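PDB 6SXT: alpha-L-arabinofuranosidase B from Aspergillus kawachii, which hydrolyses terminal non-reducing alpha-L-arabinofuranosyl residues from arabinan, arabinogalactan and arabinoxylan, working as a secreted family GH54 glycosidase with an additional arabinose-binding domain. Local coordinates for residues V338-Y343 and N470-F475; N429-S434 and S474-T479; I200-E205 and W239-A244; E145-V150 and E180-G185. One frame throughout, in Å; residues are numbered along the deposited sequence.

Following the chain from its N terminus, interaction 4 comes first, joining strand 145-152 to strand 180-185; interaction 3 then joins strand 199-203 to strand 238-245. The two loops follow in series, yet both bring the same pair of sheets of the catalytic domain together, since 180-185 and 199-203 are neighbours in one sheet, and their centres lie about 6 Å apart. Interactions 1 and 2 belong to the arabinose-binding domain. Interaction 1 closes the long loop from 338-343 to 470-475; interaction 2 opens inside that loop, at 429-434, and both end on a stretch sharing Ser474 and Phe475. Nearest atoms of the two groups remain at least about 26 Å apart.

Interaction 1: residues V338-Y343 and N470-F475; sequences VTTPGY and NNDVSF
Thr340 meets Asp472 beside an arabinose-binding site of the C-terminal beta-trefoil domain, where Asp472 is a substrate-binding residue. Thr340 has OG1 beside its own backbone N (chi1 -58°), and from there it donates to the anti lone pair of Asp472 OD1 at 2.6 Å. OD1 is also bonded to Ser468 OG, while OD2 forms a salt bridge with Arg446, so both carboxylate oxygens are held. Thr340 OG1 is bonded as well to His447, another substrate-binding residue. One residue earlier, Thr339 OG1 donates to Ser474 O over 2.9 Å, approaching from above the carbonyl plane, 54° out of it. A water reinforces the join: it accepts from Thr339 N at 3.0 Å and donates to Asn471 O and Ser474 O. The same water lies over one face of the Phe475 ring, 4.0 Å above its plane and offset toward the rim. Val338 and Phe475 run side by side, pointing the same way, with CG2 of the valine 4.1 Å from CE1 of the phenylalanine. Pro341 CD packs 3.7 Å from Asn471 ND2, the two side chains crossing at about a right angle, while Asn471 OD1 is bonded to Asn429. Thr340 also opens a type II turn that ends at Tyr343. Thr340 thus stands as a second-shell residue behind Asp472 and His447 in a sugar-binding site of a beta-trefoil domain.

Interaction 2: residues N429-S434 and S474-T479; sequences NGEGTS and SFEIET. With NAG (2-acetamido-2-deoxy-beta-D-glucopyranose), chain D.
At the edge of the Phe475 ring, near its plane, lies the backbone oxygen Thr433 O, 4.1 Å from CD2. The flat carboxamide of Asn429 is met from above its plane by Ser474: CB comes within 3.0 Å of Asn429 OD1, and OG stands above CG on the same side. Asn429 N donates to Ser474 OG at 3.2 Å, and this hydroxyl in turn is bonded to Asn470 O. With chi1 at 74°, Asn429 CG is tucked between the backbone N and carbonyl carbon, and OD1 accepts from Glu431 N (2.8 Å) in an Asx turn; ND2 is bonded to Thr339 as well. This turn leads into strand 433-437 of the beta-trefoil domain, whose Thr433 forms a single antiparallel, hydrogen-bonded bridge with Phe475: Thr433 N to Phe475 O and Phe475 N to Thr433 O, each 2.9 Å. Just before the bridge Gly432, at positive phi, brings CA to 3.4 Å from Phe475 O in a CA-H...O contact. Glu476 bends at chi2 (-78°), placing CD 3.7 Å from Gly432 N, and its OE2 comes close to Glu431 CA. Glu431 OE1 and Glu476 OE2, like charges, are 4.5 Å apart, with a water between them that donates to Glu476 OE2. Beyond the bridge, Thr433 CG2 packs on Ile477 CG1. A GlcNAc of an attached glycan touches Asn429 and Gly430.

Interaction 3: residues I200-E205 and W239-A244; sequences IMVDME and WAIRGA. With LXE ([(1~{S},2~{S},3~{S},4~{S})-2-(hydroxymethyl)-3,4-bis(oxidanyl)cyclopentyl]azanium), chain G.
Met204 lays its methyl over Trp239 where two sheets of the catalytic domain, a beta-sandwich of the concanavalin clan, face each other. CE stands 3.4 Å above the indole plane, over its centre, a CH-pi contact with the six-membered ring; the extended side chain crosses the indole obliquely, and SD makes a longer Met-aromatic approach. Val202 and Trp239 slide past each other in opposite directions, CG2 lying 3.5 Å from CZ3, obliquely to the ring. The same methyl also touches Ile241 CG1 at 3.7 Å, so Val202 fits between tryptophan and isoleucine. Ile200 and Ile241 likewise pass in opposite directions, with their CG2 atoms 3.8 Å apart, and Ile200 CD1 reaches Gly243 CA. The strands themselves stay apart, with axes 7.8 Å at closest and directions 150° apart. Beyond this apolar layer the chain 200-205 turns into the active site. There Asp203 OD1 accepts from Glu205 N in an Asx turn, and its two oxygens take the inhibitor hydroxyls O5' and O3'. Glu205, the nucleophile, carries the inhibitor, its OE2 bonded covalently to C1' at 1.4 Å.

Interaction 4: residues E145-V150 and E180-G185; sequences EGMYAV and EAIYLG
Glu145 and Glu180 bring their carboxylates together between two sheets of the catalytic beta-sandwich, OE2 of the first 2.5 Å from OE1 of the second. They reach this point from opposite directions and by different torsions. Glu145 has CG in the position between backbone N and carbonyl carbon (chi1 64°), whereas Glu180 has CG anti to its backbone N (chi1 -174°); both chains are extended beyond CG, and the carboxylates are not coplanar. Such a short approach of two acid oxygens would be expected if one of the groups holds a proton. Their other oxygens are engaged, Glu145 OE1 with Asn166 and Glu180 OE2 in a salt bridge with Arg259, whose positive charge would partly offset that of the acids. Next along the strand, Met147 bends at chi3 (76°), swinging CE to 3.4 Å from Glu180 O, while its SD rests near Ala181 CA. Met147 and Ile182 slide past each other, CG of the methionine 3.8 Å from CD1 of the isoleucine. Ile182 CD1 also packs against the backbone, 3.7 Å from Ala149 N, and touches Ala149 CB at 4.2 Å. The strand axes run 7.9 Å apart at closest; the strands are not paired, and side chains of each meet between them, some reaching backbone of the other. Strand 145-152 is paired with strands 227-235 and 288-296; Ile182 also packs on Ala230 and Val232 of the former. The Tyr148 ring, on the other face of strand 145-152, touches Val308 and Ile312 of helix 302-315, while strand 180-185 lies between strands 163-164 and 199-203.

Interaction 1: residues V338-Y343 and N470-F475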
loop_
_atom_site.group_PDB
_atom_site.type_symbol
_atom_site.label_atom_id
_atom_site.label_comp_id
_atom_site.label_asym_id
_atom_site.label_seq_id
_atom_site.Cartn_x
_atom_site.Cartn_y
_atom_site.Cartn_z
ATOM N N VAL A 338 -28.134 4.213 -9.310
ATOM C CA VAL A 338 -28.109 4.532 -7.864
ATOM C C VAL A 338 -29.076 3.630 -7.113
ATOM O O VAL A 338 -30.199 3.342 -7.625
ATOM C CB VAL A 338 -28.408 6.010 -7.659
ATOM C CG1 VAL A 338 -28.611 6.358 -6.217
ATOM C CG2 VAL A 338 -27.323 6.883 -8.234
ATOM N N THR A 339 -28.688 3.160 -5.923
ATOM C CA THR A 339 -29.537 2.234 -5.138
ATOM C C THR A 339 -29.970 2.892 -3.842
ATOM O O THR A 339 -30.790 2.278 -3.141
ATOM C CB THR A 339 -28.852 0.877 -4.879
ATOM O OG1 THR A 339 -27.762 1.113 -3.970
ATOM C CG2 THR A 339 -28.422 0.201 -6.146
ATOM N N THR A 340 -29.516 4.072 -3.540
ATOM C CA THR A 340 -29.839 4.797 -2.315
ATOM C C THR A 340 -31.324 5.140 -2.362
ATOM O O THR A 340 -31.764 5.809 -3.308
ATOM C CB THR A 340 -29.021 6.059 -2.177
ATOM O OG1 THR A 340 -27.616 5.718 -2.185
ATOM C CG2 THR A 340 -29.376 6.818 -0.922
ATOM N N PRO A 341 -32.109 4.739 -1.357
ATOM C CA PRO A 341 -33.537 5.095 -1.343
ATOM C C PRO A 341 -33.708 6.611 -1.483
ATOM O O PRO A 341 -33.038 7.437 -0.817
ATOM C CB PRO A 341 -34.029 4.562 0.028
ATOM C CG PRO A 341 -33.083 3.397 0.286
ATOM C CD PRO A 341 -31.729 3.909 -0.197
ATOM N N GLY A 342 -34.642 6.985 -2.375
ATOM C CA GLY A 342 -34.904 8.404 -2.693
ATOM C C GLY A 342 -34.187 8.860 -3.947
ATOM O O GLY A 342 -34.426 9.993 -4.349
ATOM N N TYR A 343 -33.260 8.051 -4.479
ATOM C CA TYR A 343 -32.388 8.416 -5.618
ATOM C C TYR A 343 -32.341 7.275 -6.619
ATOM O O TYR A 343 -31.489 7.279 -7.557
ATOM C CB TYR A 343 -31.007 8.828 -5.096
ATOM C CG TYR A 343 -31.013 9.915 -4.067
ATOM C CD1 TYR A 343 -31.159 9.625 -2.718
ATOM C CD2 TYR A 343 -30.922 11.242 -4.429
ATOM C CE1 TYR A 343 -31.178 10.632 -1.767
ATOM C CE2 TYR A 343 -30.921 12.266 -3.494
ATOM C CZ TYR A 343 -31.096 11.954 -2.159
ATOM O OH TYR A 343 -31.079 12.940 -1.224
ATOM N N ASN A 470 -22.873 3.009 2.781
ATOM C CA ASN A 470 -23.022 1.707 2.127
ATOM C C ASN A 470 -23.964 1.858 0.918
ATOM O O ASN A 470 -23.696 1.282 -0.135
ATOM C CB ASN A 470 -23.538 0.631 3.064
ATOM C CG ASN A 470 -22.469 0.107 4.015
ATOM O OD1 ASN A 470 -21.378 0.661 4.111
ATOM N ND2 ASN A 470 -22.839 -0.989 4.664
ATOM N N ASN A 471 -25.101 2.532 1.085
ATOM C CA ASN A 471 -26.048 2.677 -0.059
ATOM C C ASN A 471 -25.427 3.542 -1.164
ATOM O O ASN A 471 -25.544 3.147 -2.369
ATOM C CB ASN A 471 -27.371 3.259 0.444
ATOM C CG ASN A 471 -28.183 2.250 1.211
ATOM O OD1 ASN A 471 -28.086 1.044 0.999
ATOM N ND2 ASN A 471 -29.081 2.767 2.043
ATOM N N ASP A 472 -24.735 4.604 -0.796
ATOM C CA ASP A 472 -24.210 5.625 -1.742
ATOM C C ASP A 472 -22.997 5.095 -2.515
ATOM O O ASP A 472 -22.612 5.761 -3.482
ATOM C CB ASP A 472 -23.860 6.935 -1.069
ATOM C CG ASP A 472 -25.026 7.679 -0.401
ATOM O OD1 ASP A 472 -26.204 7.201 -0.541
ATOM O OD2 ASP A 472 -24.704 8.668 0.268
ATOM N N VAL A 473 -22.456 3.918 -2.142
ATOM C CA VAL A 473 -21.355 3.289 -2.917
ATOM C C VAL A 473 -21.826 2.011 -3.597
ATOM O O VAL A 473 -20.972 1.282 -4.132
ATOM C CB VAL A 473 -20.113 3.038 -2.032
ATOM C CG1 VAL A 473 -19.618 4.291 -1.363
ATOM C CG2 VAL A 473 -20.331 1.886 -1.043
ATOM N N SER A 474 -23.121 1.737 -3.665
ATOM C CA SER A 474 -23.651 0.518 -4.269
ATOM C C SER A 474 -24.438 0.907 -5.522
ATOM O O SER A 474 -25.363 1.761 -5.396
ATOM C CB SER A 474 -24.507 -0.247 -3.296
ATOM O OG SER A 474 -23.710 -0.670 -2.159
ATOM N N PHE A 475 -24.107 0.315 -6.644
ATOM C CA PHE A 475 -24.739 0.638 -7.955
ATOM C C PHE A 475 -25.142 -0.637 -8.646
ATOM O O PHE A 475 -24.365 -1.587 -8.737
ATOM C CB PHE A 475 -23.776 1.428 -8.832
ATOM C CG PHE A 475 -23.351 2.706 -8.195
ATOM C CD1 PHE A 475 -24.099 3.881 -8.315
ATOM C CD2 PHE A 475 -22.220 2.752 -7.393
ATOM C CE1 PHE A 475 -23.684 5.049 -7.727
ATOM C CE2 PHE A 475 -21.814 3.928 -6.802
ATOM C CZ PHE A 475 -22.534 5.087 -6.952
HETATM O O HOH W 1 -26.212 4.291 -4.707
#

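Interaction 2: residues N429-S434 and S474-T479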
loop_
_atom_site.group_PDB
_atom_site.type_symbol
_atom_site.label_atom_id
_atom_site.label_comp_id
_atom_site.label_asym_id
_atom_site.label_seq_id
_atom_site.Cartn_x
_atom_site.Cartn_y
_atom_site.Cartn_z
ATOM N N ASN A 429 -24.272 -2.889 0.069
ATOM C CA ASN A 429 -25.684 -3.107 0.465
ATOM C C ASN A 429 -26.302 -4.300 -0.240
ATOM O O ASN A 429 -27.519 -4.472 -0.139
ATOM C CB ASN A 429 -26.488 -1.809 0.261
ATOM C CG ASN A 429 -26.754 -1.523 -1.192
ATOM O OD1 ASN A 429 -26.344 -2.305 -2.045
ATOM N ND2 ASN A 429 -27.413 -0.394 -1.427
ATOM N N GLY A 430 -25.544 -5.108 -0.975
ATOM C CA GLY A 430 -26.043 -6.277 -1.708
ATOM C C GLY A 430 -26.765 -5.961 -3.011
ATOM O O GLY A 430 -27.172 -6.892 -3.655
ATOM N N GLU A 431 -26.785 -4.705 -3.451
ATOM C CA GLU A 431 -27.474 -4.343 -4.715
ATOM C C GLU A 431 -26.414 -3.962 -5.754
ATOM O O GLU A 431 -26.096 -2.767 -5.861
ATOM C CB GLU A 431 -28.442 -3.202 -4.448
ATOM C CG GLU A 431 -29.513 -3.495 -3.399
ATOM C CD GLU A 431 -30.551 -2.375 -3.260
ATOM O OE1 GLU A 431 -31.046 -1.918 -4.297
ATOM O OE2 GLU A 431 -30.852 -1.977 -2.134
ATOM N N GLY A 432 -25.916 -4.946 -6.475
ATOM C CA GLY A 432 -24.973 -4.766 -7.597
ATOM C C GLY A 432 -23.533 -4.712 -7.137
ATOM O O GLY A 432 -23.024 -5.718 -6.568
ATOM N N THR A 433 -22.829 -3.638 -7.484
ATOM C CA THR A 433 -21.373 -3.536 -7.341
ATOM C C THR A 433 -21.041 -2.290 -6.546
ATOM O O THR A 433 -21.739 -1.292 -6.601
ATOM C CB THR A 433 -20.687 -3.508 -8.715
ATOM O OG1 THR A 433 -19.290 -3.714 -8.492
ATOM C CG2 THR A 433 -20.918 -2.185 -9.425
ATOM N N SER A 434 -19.927 -2.335 -5.831
ATOM C CA SER A 434 -19.239 -1.147 -5.328
ATOM C C SER A 434 -17.933 -1.058 -6.126
ATOM O O SER A 434 -17.267 -2.087 -6.302
ATOM C CB SER A 434 -18.998 -1.173 -3.839
ATOM O OG SER A 434 -20.260 -1.240 -3.148
ATOM N N SER A 474 -23.121 1.737 -3.665
ATOM C CA SER A 474 -23.651 0.518 -4.269
ATOM C C SER A 474 -24.438 0.907 -5.522
ATOM O O SER A 474 -25.363 1.761 -5.396
ATOM C CB SER A 474 -24.507 -0.247 -3.296
ATOM O OG SER A 474 -23.710 -0.670 -2.159
ATOM N N PHE A 475 -24.107 0.315 -6.644
ATOM C CA PHE A 475 -24.739 0.638 -7.955
ATOM C C PHE A 475 -25.142 -0.637 -8.646
ATOM O O PHE A 475 -24.365 -1.587 -8.737
ATOM C CB PHE A 475 -23.776 1.428 -8.832
ATOM C CG PHE A 475 -23.351 2.706 -8.195
ATOM C CD1 PHE A 475 -24.099 3.881 -8.315
ATOM C CD2 PHE A 475 -22.220 2.752 -7.393
ATOM C CE1 PHE A 475 -23.684 5.049 -7.727
ATOM C CE2 PHE A 475 -21.814 3.928 -6.802
ATOM C CZ PHE A 475 -22.534 5.087 -6.952
ATOM N N GLU A 476 -26.354 -0.667 -9.211
ATOM C CA GLU A 476 -26.785 -1.797 -10.040
ATOM C C GLU A 476 -26.278 -1.632 -11.458
ATOM O O GLU A 476 -26.344 -0.514 -12.011
ATOM C CB GLU A 476 -28.307 -1.905 -10.034
ATOM C CG GLU A 476 -28.859 -2.466 -8.732
ATOM C CD GLU A 476 -28.741 -3.974 -8.573
ATOM O OE1 GLU A 476 -28.153 -4.653 -9.435
ATOM O OE2 GLU A 476 -29.282 -4.463 -7.563
ATOM N N ILE A 477 -25.806 -2.710 -12.039
ATOM C CA ILE A 477 -25.259 -2.757 -13.416
ATOM C C ILE A 477 -26.442 -3.083 -14.320
ATOM O O ILE A 477 -27.046 -4.154 -14.170
ATOM C CB ILE A 477 -24.151 -3.788 -13.568
ATOM C CG1 ILE A 477 -23.011 -3.575 -12.572
ATOM C CG2 ILE A 477 -23.651 -3.815 -15.008
ATOM C CD1 ILE A 477 -22.106 -4.782 -12.440
ATOM N N GLU A 478 -26.733 -2.149 -15.224
ATOM C CA GLU A 478 -27.875 -2.284 -16.151
ATOM C C GLU A 478 -27.374 -2.189 -17.581
ATOM O O GLU A 478 -26.280 -1.716 -17.839
ATOM C CB GLU A 478 -28.946 -1.276 -15.769
ATOM C CG GLU A 478 -29.609 -1.755 -14.508
ATOM C CD GLU A 478 -30.742 -0.957 -13.953
ATOM O OE1 GLU A 478 -31.165 0.015 -14.643
ATOM O OE2 GLU A 478 -31.168 -1.331 -12.851
ATOM N N THR A 479 -28.216 -2.669 -18.488
ATOM C CA THR A 479 -28.058 -2.412 -19.936
ATOM C C THR A 479 -27.794 -0.917 -20.164
ATOM O O THR A 479 -28.470 -0.096 -19.552
ATOM C CB THR A 479 -29.366 -2.796 -20.655
ATOM O OG1 THR A 479 -29.694 -4.138 -20.298
ATOM C CG2 THR A 479 -29.229 -2.697 -22.152
HETATM C C1 NAG D . -23.753 -7.736 2.251
HETATM C C2 NAG D . -25.255 -7.754 1.997
HETATM C C3 NAG D . -25.653 -9.037 1.244
HETATM C C4 NAG D . -24.771 -9.241 0.001
HETATM C C5 NAG D . -23.295 -8.967 0.277
HETATM C C6 NAG D . -22.463 -8.900 -1.029
HETATM C C7 NAG D . -26.462 -6.396 3.658
HETATM C C8 NAG D . -27.119 -6.356 4.994
HETATM N N2 NAG D . -25.995 -7.587 3.251
HETATM O O3 NAG D . -27.068 -9.025 0.863
HETATM O O4 NAG D . -24.994 -10.532 -0.574
HETATM O O5 NAG D . -23.060 -7.740 0.990
HETATM O O6 NAG D . -23.014 -7.881 -1.917
HETATM O O7 NAG D . -26.362 -5.387 2.959
HETATM O O HOH W 2 -31.473 -2.798 -6.507
#

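Interaction 3: residues I200-E205 and W239-A244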
loop_
_atom_site.group_PDB
_atom_site.type_symbol
_atom_site.label_atom_id
_atom_site.label_comp_id
_atom_site.label_asym_id
_atom_site.label_seq_id
_atom_site.Cartn_x
_atom_site.Cartn_y
_atom_site.Cartn_z
ATOM N N ILE A 200 15.609 -0.217 -5.106
ATOM C CA ILE A 200 15.809 -0.331 -3.644
ATOM C C ILE A 200 16.968 0.570 -3.309
ATOM O O ILE A 200 18.051 0.417 -3.883
ATOM C CB ILE A 200 16.136 -1.759 -3.193
ATOM C CG1 ILE A 200 15.009 -2.722 -3.586
ATOM C CG2 ILE A 200 16.424 -1.745 -1.718
ATOM C CD1 ILE A 200 15.429 -4.160 -3.514
ATOM N N MET A 201 16.732 1.497 -2.393
ATOM C CA MET A 201 17.832 2.358 -1.913
ATOM C C MET A 201 17.779 2.378 -0.390
ATOM O O MET A 201 16.865 1.777 0.210
ATOM C CB MET A 201 17.694 3.761 -2.488
ATOM C CG MET A 201 17.775 3.724 -3.986
ATOM S SD MET A 201 17.952 5.378 -4.780
ATOM C CE MET A 201 16.246 5.799 -4.936
ATOM N N VAL A 202 18.721 3.067 0.213
ATOM C CA VAL A 202 18.743 3.196 1.685
ATOM C C VAL A 202 18.596 4.672 2.013
ATOM O O VAL A 202 19.420 5.477 1.568
ATOM C CB VAL A 202 19.975 2.585 2.339
ATOM C CG1 VAL A 202 20.003 2.810 3.832
ATOM C CG2 VAL A 202 20.033 1.093 2.012
ATOM N N ASP A 203 17.587 4.963 2.803
ATOM C CA ASP A 203 17.333 6.338 3.294
ATOM C C ASP A 203 18.186 6.493 4.533
ATOM O O ASP A 203 17.939 5.851 5.569
ATOM C CB ASP A 203 15.847 6.555 3.536
ATOM C CG ASP A 203 15.450 7.996 3.773
ATOM O OD1 ASP A 203 16.418 8.814 3.945
ATOM O OD2 ASP A 203 14.202 8.261 3.680
ATOM N N MET A 204 19.174 7.409 4.445
ATOM C CA MET A 204 20.060 7.721 5.593
ATOM C C MET A 204 19.815 9.165 6.062
ATOM O O MET A 204 20.595 9.611 6.905
ATOM C CB MET A 204 21.521 7.519 5.209
ATOM C CG MET A 204 21.844 6.080 4.882
ATOM S SD MET A 204 23.645 5.788 4.789
ATOM C CE MET A 204 23.661 4.241 3.875
ATOM N N GLU A 205 18.739 9.770 5.588
ATOM C CA GLU A 205 18.294 11.164 5.836
ATOM C C GLU A 205 19.143 12.136 4.987
ATOM O O GLU A 205 20.388 12.051 4.994
ATOM C CB GLU A 205 18.322 11.506 7.324
ATOM C CG GLU A 205 17.715 12.865 7.664
ATOM C CD GLU A 205 16.263 13.068 7.287
ATOM O OE1 GLU A 205 15.382 13.166 8.132
ATOM O OE2 GLU A 205 15.892 13.105 5.942
ATOM N N TRP A 239 27.683 -1.033 5.023
ATOM C CA TRP A 239 26.225 -1.248 4.820
ATOM C C TRP A 239 26.043 -1.978 3.506
ATOM O O TRP A 239 27.003 -2.093 2.697
ATOM C CB TRP A 239 25.461 0.067 4.835
ATOM C CG TRP A 239 25.836 0.994 3.740
ATOM C CD1 TRP A 239 27.039 1.658 3.633
ATOM C CD2 TRP A 239 25.070 1.362 2.598
ATOM N NE1 TRP A 239 27.018 2.453 2.547
ATOM C CE2 TRP A 239 25.835 2.260 1.837
ATOM C CE3 TRP A 239 23.793 1.019 2.113
ATOM C CZ2 TRP A 239 25.389 2.795 0.638
ATOM C CZ3 TRP A 239 23.365 1.546 0.940
ATOM C CH2 TRP A 239 24.140 2.417 0.186
ATOM N N ALA A 240 24.836 -2.470 3.270
ATOM C CA ALA A 240 24.592 -3.259 2.051
ATOM C C ALA A 240 23.133 -3.182 1.620
ATOM O O ALA A 240 22.231 -2.980 2.465
ATOM C CB ALA A 240 24.948 -4.686 2.281
ATOM N N ILE A 241 22.929 -3.335 0.324
ATOM C CA ILE A 241 21.610 -3.504 -0.321
ATOM C C ILE A 241 21.662 -4.847 -1.006
ATOM O O ILE A 241 22.517 -5.037 -1.862
ATOM C CB ILE A 241 21.305 -2.435 -1.370
ATOM C CG1 ILE A 241 21.300 -1.026 -0.759
ATOM C CG2 ILE A 241 20.034 -2.764 -2.129
ATOM C CD1 ILE A 241 21.264 0.060 -1.783
ATOM N N ARG A 242 20.665 -5.677 -0.730
ATOM C CA ARG A 242 20.495 -6.945 -1.460
ATOM C C ARG A 242 19.034 -7.049 -1.904
ATOM O O ARG A 242 18.158 -6.541 -1.184
ATOM C CB ARG A 242 20.881 -8.109 -0.555
ATOM C CG ARG A 242 22.292 -8.012 -0.028
ATOM C CD ARG A 242 22.719 -9.204 0.798
ATOM N NE ARG A 242 22.974 -10.380 -0.034
ATOM C CZ ARG A 242 22.857 -11.638 0.366
ATOM N NH1 ARG A 242 22.441 -11.959 1.573
ATOM N NH2 ARG A 242 23.151 -12.592 -0.499
ATOM N N GLY A 243 18.792 -7.678 -3.028
ATOM C CA GLY A 243 17.448 -7.771 -3.583
ATOM C C GLY A 243 17.248 -9.140 -4.193
ATOM O O GLY A 243 18.171 -9.750 -4.718
ATOM N N ALA A 244 16.018 -9.568 -4.201
ATOM C CA ALA A 244 15.597 -10.858 -4.806
ATOM C C ALA A 244 14.179 -10.734 -5.300
ATOM O O ALA A 244 13.413 -9.878 -4.826
ATOM C CB ALA A 244 15.646 -11.990 -3.825
HETATM C "C1'" LXE G . 14.601 13.473 5.563
HETATM C "C2'" LXE G . 13.483 12.432 5.633
HETATM O "O2'" LXE G . 13.327 11.931 6.911
HETATM C "C3'" LXE G . 13.977 11.443 4.668
HETATM O "O3'" LXE G . 12.906 10.441 4.414
HETATM C "C4'" LXE G . 14.197 12.312 3.448
HETATM C "C5'" LXE G . 15.197 11.720 2.472
HETATM O "O5'" LXE G . 16.437 11.365 3.042
HETATM C "C6'" LXE G . 14.686 13.680 4.071
HETATM N "N1'" LXE G . 13.725 14.710 3.583
#

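Interaction 4: residues E145-V150 and E180-G185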
loop_
_atom_site.group_PDB
_atom_site.type_symbol
_atom_site.label_atom_id
_atom_site.label_comp_id
_atom_site.label_asym_id
_atom_site.label_seq_id
_atom_site.Cartn_x
_atom_site.Cartn_y
_atom_site.Cartn_z
ATOM N N GLU A 145 22.670 -3.231 12.583
ATOM C CA GLU A 145 21.312 -3.791 12.395
ATOM C C GLU A 145 21.182 -4.377 10.994
ATOM O O GLU A 145 21.881 -3.994 10.076
ATOM C CB GLU A 145 20.232 -2.716 12.584
ATOM C CG GLU A 145 20.260 -1.593 11.580
ATOM C CD GLU A 145 19.214 -0.521 11.739
ATOM O OE1 GLU A 145 18.336 -0.687 12.628
ATOM O OE2 GLU A 145 19.289 0.507 11.050
ATOM N N GLY A 146 20.193 -5.234 10.854
ATOM C CA GLY A 146 19.682 -5.621 9.532
ATOM C C GLY A 146 18.180 -5.445 9.491
ATOM O O GLY A 146 17.550 -5.216 10.519
ATOM N N MET A 147 17.647 -5.528 8.294
ATOM C CA MET A 147 16.212 -5.420 8.059
ATOM C C MET A 147 15.924 -6.101 6.734
ATOM O O MET A 147 16.823 -6.276 5.873
ATOM C CB MET A 147 15.731 -3.986 8.084
ATOM C CG MET A 147 16.340 -3.103 7.031
ATOM S SD MET A 147 16.250 -1.333 7.467
ATOM C CE MET A 147 17.547 -1.185 8.683
ATOM N N TYR A 148 14.675 -6.509 6.553
ATOM C CA TYR A 148 14.196 -6.859 5.204
ATOM C C TYR A 148 12.716 -6.496 5.119
ATOM O O TYR A 148 12.062 -6.344 6.166
ATOM C CB TYR A 148 14.412 -8.336 4.813
ATOM C CG TYR A 148 13.370 -9.311 5.321
ATOM C CD1 TYR A 148 13.480 -9.906 6.554
ATOM C CD2 TYR A 148 12.235 -9.597 4.570
ATOM C CE1 TYR A 148 12.505 -10.757 7.043
ATOM C CE2 TYR A 148 11.258 -10.443 5.041
ATOM C CZ TYR A 148 11.395 -11.039 6.275
ATOM O OH TYR A 148 10.417 -11.872 6.778
ATOM N N ALA A 149 12.220 -6.402 3.906
ATOM C CA ALA A 149 10.794 -6.323 3.635
ATOM C C ALA A 149 10.496 -7.065 2.364
ATOM O O ALA A 149 11.320 -7.021 1.422
ATOM C CB ALA A 149 10.312 -4.896 3.577
ATOM N N VAL A 150 9.294 -7.622 2.310
ATOM C CA VAL A 150 8.744 -8.119 1.027
ATOM C C VAL A 150 7.697 -7.099 0.593
ATOM O O VAL A 150 6.744 -6.801 1.359
ATOM C CB VAL A 150 8.136 -9.524 1.143
ATOM C CG1 VAL A 150 7.431 -9.926 -0.150
ATOM C CG2 VAL A 150 9.209 -10.543 1.543
ATOM N N GLU A 180 18.117 4.959 8.933
ATOM C CA GLU A 180 18.613 3.866 8.077
ATOM C C GLU A 180 17.413 2.969 7.753
ATOM O O GLU A 180 16.990 2.162 8.640
ATOM C CB GLU A 180 19.661 3.085 8.818
ATOM C CG GLU A 180 20.334 2.012 7.963
ATOM C CD GLU A 180 21.505 1.381 8.678
ATOM O OE1 GLU A 180 21.315 0.671 9.675
ATOM O OE2 GLU A 180 22.664 1.646 8.206
ATOM N N ALA A 181 16.868 3.168 6.573
ATOM C CA ALA A 181 15.627 2.484 6.182
ATOM C C ALA A 181 15.679 2.094 4.712
ATOM O O ALA A 181 16.297 2.742 3.866
ATOM C CB ALA A 181 14.463 3.389 6.480
ATOM N N ILE A 182 15.036 0.965 4.426
ATOM C CA ILE A 182 14.696 0.555 3.049
ATOM C C ILE A 182 13.845 1.619 2.392
ATOM O O ILE A 182 12.843 2.029 2.982
ATOM C CB ILE A 182 13.987 -0.800 3.054
ATOM C CG1 ILE A 182 14.861 -1.897 3.630
ATOM C CG2 ILE A 182 13.490 -1.123 1.650
ATOM C CD1 ILE A 182 14.058 -3.145 4.015
ATOM N N TYR A 183 14.174 1.955 1.166
ATOM C CA TYR A 183 13.331 2.768 0.290
ATOM C C TYR A 183 13.039 1.966 -0.990
ATOM O O TYR A 183 13.945 1.315 -1.521
ATOM C CB TYR A 183 14.056 4.075 -0.094
ATOM C CG TYR A 183 13.365 4.802 -1.215
ATOM C CD1 TYR A 183 12.351 5.717 -0.959
ATOM C CD2 TYR A 183 13.689 4.588 -2.545
ATOM C CE1 TYR A 183 11.644 6.332 -1.972
ATOM C CE2 TYR A 183 12.996 5.203 -3.568
ATOM C CZ TYR A 183 11.976 6.087 -3.298
ATOM O OH TYR A 183 11.235 6.661 -4.305
ATOM N N LEU A 184 11.825 2.053 -1.489
ATOM C CA LEU A 184 11.475 1.503 -2.822
ATOM C C LEU A 184 10.651 2.521 -3.588
ATOM O O LEU A 184 9.585 2.907 -3.124
ATOM C CB LEU A 184 10.726 0.175 -2.722
ATOM C CG LEU A 184 10.360 -0.440 -4.066
ATOM C CD1 LEU A 184 11.558 -0.790 -4.918
ATOM C CD2 LEU A 184 9.499 -1.675 -3.849
ATOM N N GLY A 185 11.133 2.903 -4.783
ATOM C CA GLY A 185 10.419 3.853 -5.623
ATOM C C GLY A 185 11.354 4.390 -6.701
ATOM O O GLY A 185 12.457 3.913 -6.833
#